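PDB 7A56: envelopment polyprotein from Bovine Schmallenberg virus BH80/Germany/2011, which probably drives fusion of the viral and host membranes during entry, as the class II fusion glycoprotein Gc. Local coordinates for residues Ser101-Val106 and Asn348-Gln353. Residues are numbered along the deposited sequence; the frame is centred on the assembly and turned at random.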
loop_
_atom_site.group_PDB
_atom_site.type_symbol
_atom_site.label_atom_id
_atom_site.label_comp_id
_atom_site.label_asym_id
_atom_site.label_seq_id
_atom_site.Cartn_x
_atom_site.Cartn_y
_atom_site.Cartn_z
ATOM N N SER A 101 39.612 -1.504 13.053
ATOM C CA SER A 101 38.193 -1.772 12.897
ATOM C C SER A 101 37.725 -1.382 11.493
ATOM O O SER A 101 38.278 -0.468 10.860
ATOM C CB SER A 101 37.384 -1.026 13.948
ATOM O OG SER A 101 37.309 0.330 13.579
ATOM N N ILE A 102 36.768 -2.161 10.990
ATOM C CA ILE A 102 36.026 -1.873 9.765
ATOM C C ILE A 102 34.582 -1.698 10.186
ATOM O O ILE A 102 34.025 -2.574 10.860
ATOM C CB ILE A 102 36.164 -3.012 8.740
ATOM C CG1 ILE A 102 37.639 -3.190 8.306
ATOM C CG2 ILE A 102 35.293 -2.791 7.535
ATOM C CD1 ILE A 102 37.868 -4.360 7.334
ATOM N N ILE A 103 33.968 -0.599 9.764
ATOM C CA ILE A 103 32.567 -0.304 10.067
ATOM C C ILE A 103 31.780 -0.416 8.768
ATOM O O ILE A 103 32.216 0.102 7.731
ATOM C CB ILE A 103 32.457 1.088 10.711
ATOM C CG1 ILE A 103 33.052 1.040 12.140
ATOM C CG2 ILE A 103 30.997 1.645 10.748
ATOM C CD1 ILE A 103 33.376 2.462 12.678
ATOM N N ILE A 104 30.675 -1.160 8.795
ATOM C CA ILE A 104 29.740 -1.190 7.674
ATOM C C ILE A 104 28.634 -0.163 7.952
ATOM O O ILE A 104 27.888 -0.290 8.937
ATOM C CB ILE A 104 29.141 -2.591 7.477
ATOM C CG1 ILE A 104 30.229 -3.691 7.408
ATOM C CG2 ILE A 104 28.106 -2.608 6.303
ATOM C CD1 ILE A 104 31.178 -3.502 6.189
ATOM N N TYR A 105 28.536 0.874 7.110
ATOM C CA TYR A 105 27.755 2.065 7.493
ATOM C C TYR A 105 26.707 2.309 6.411
ATOM O O TYR A 105 27.067 2.492 5.241
ATOM C CB TYR A 105 28.721 3.249 7.696
ATOM C CG TYR A 105 28.108 4.649 7.631
ATOM C CD1 TYR A 105 26.884 4.920 8.203
ATOM C CD2 TYR A 105 28.788 5.681 7.025
ATOM C CE1 TYR A 105 26.308 6.232 8.125
ATOM C CE2 TYR A 105 28.258 6.975 6.942
ATOM C CZ TYR A 105 27.031 7.235 7.496
ATOM O OH TYR A 105 26.571 8.495 7.398
ATOM N N VAL A 106 25.423 2.318 6.790
ATOM C CA VAL A 106 24.325 2.567 5.814
ATOM C C VAL A 106 24.147 4.087 5.747
ATOM O O VAL A 106 23.473 4.715 6.564
ATOM C CB VAL A 106 23.055 1.816 6.181
ATOM C CG1 VAL A 106 21.941 1.976 5.063
ATOM C CG2 VAL A 106 23.358 0.337 6.406
ATOM N N ASN A 348 35.802 -10.024 15.084
ATOM C CA ASN A 348 34.599 -10.091 15.894
ATOM C C ASN A 348 33.766 -8.807 15.785
ATOM O O ASN A 348 34.296 -7.699 15.757
ATOM C CB ASN A 348 34.925 -10.344 17.353
ATOM C CG ASN A 348 35.575 -9.165 18.001
ATOM O OD1 ASN A 348 36.757 -8.914 17.786
ATOM N ND2 ASN A 348 34.805 -8.404 18.784
ATOM N N ALA A 349 32.462 -8.972 15.876
ATOM C CA ALA A 349 31.555 -7.823 15.829
ATOM C C ALA A 349 31.624 -7.023 17.125
ATOM O O ALA A 349 31.920 -7.562 18.200
ATOM C CB ALA A 349 30.124 -8.309 15.588
ATOM N N TYR A 350 31.296 -5.729 17.030
ATOM C CA TYR A 350 31.156 -4.903 18.222
ATOM C C TYR A 350 30.184 -3.765 17.928
ATOM O O TYR A 350 29.863 -3.463 16.762
ATOM C CB TYR A 350 32.509 -4.338 18.724
ATOM C CG TYR A 350 33.045 -3.235 17.846
ATOM C CD1 TYR A 350 33.881 -3.548 16.717
ATOM C CD2 TYR A 350 32.710 -1.896 18.105
ATOM C CE1 TYR A 350 34.345 -2.535 15.888
ATOM C CE2 TYR A 350 33.147 -0.882 17.299
ATOM C CZ TYR A 350 33.944 -1.193 16.185
ATOM O OH TYR A 350 34.356 -0.158 15.387
ATOM N N SER A 351 29.694 -3.159 19.013
ATOM C CA SER A 351 28.815 -1.994 18.914
ATOM C C SER A 351 28.890 -1.245 20.236
ATOM O O SER A 351 29.470 -1.729 21.216
ATOM C CB SER A 351 27.375 -2.388 18.600
ATOM O OG SER A 351 26.825 -3.041 19.723
ATOM N N THR A 352 28.290 -0.060 20.249
ATOM C CA THR A 352 28.311 0.820 21.397
ATOM C C THR A 352 27.005 1.565 21.377
ATOM O O THR A 352 26.548 1.963 20.307
ATOM C CB THR A 352 29.466 1.808 21.304
ATOM O OG1 THR A 352 30.674 1.058 21.216
ATOM C CG2 THR A 352 29.492 2.735 22.493
ATOM N N GLN A 353 26.391 1.736 22.534
ATOM C CA GLN A 353 25.179 2.546 22.527
ATOM C C GLN A 353 25.512 4.014 22.294
ATOM O O GLN A 353 26.448 4.551 22.894
ATOM C CB GLN A 353 24.430 2.384 23.834
ATOM C CG GLN A 353 23.419 1.285 23.747
ATOM C CD GLN A 353 22.107 1.671 24.390
ATOM O OE1 GLN A 353 21.966 2.772 24.959
ATOM N NE2 GLN A 353 21.125 0.769 24.300
#
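In the antiparallel beta region of this class II fusion protein, Tyr-350 of strand 346-350 reaches past strand 86-92 to Ser-101 and Ile-103 of strand 98-134. Strand 86-92 pairs antiparallel with both of the others, so it lies between the two strands that meet here. The two backbones stay well apart: the nearest CA atoms, those of Ser-101 and Tyr-350, are 9.4 Å from each other. The tyrosine side chain bridges that distance. Its CG sits between the backbone N and the carbonyl carbon (chi1 73°), and the ring then extends toward strand 98-134 with its phenol oxygen leading.

CB of Ser-101 lies 3.5 Å from Tyr-350 OH. Ser-101 CB is also 3.9 Å from Tyr-350 CE1, and it meets the ring obliquely. Ser-101 OG is 3.5 Å from Tyr-350 OH. Ile-103 comes in through its longer branch. Ile-103 CG1 is 3.7 Å from Tyr-350 OH, with CD1 only slightly farther. The isoleucine and tyrosine side chains cross at about a right angle.

Tyr-350 also touches Asn-90 of the intervening strand, and Asn-90 ND2 donates a hydrogen bond to Asn-348 OD1. On the other flank, Ile-103 is hydrogen-bonded through its backbone to Thr-205 of strand 197-206. A bound sodium ion is nearby, about 4 Å from the nearest atom of the Tyr-350 side chain.

The contact is small, burying 105 Å² in all. It is mainly van der Waals packing, in which the phenol end of Tyr-350 rests against carbon atoms: CB of Ser-101 and the CG1 branch of Ile-103.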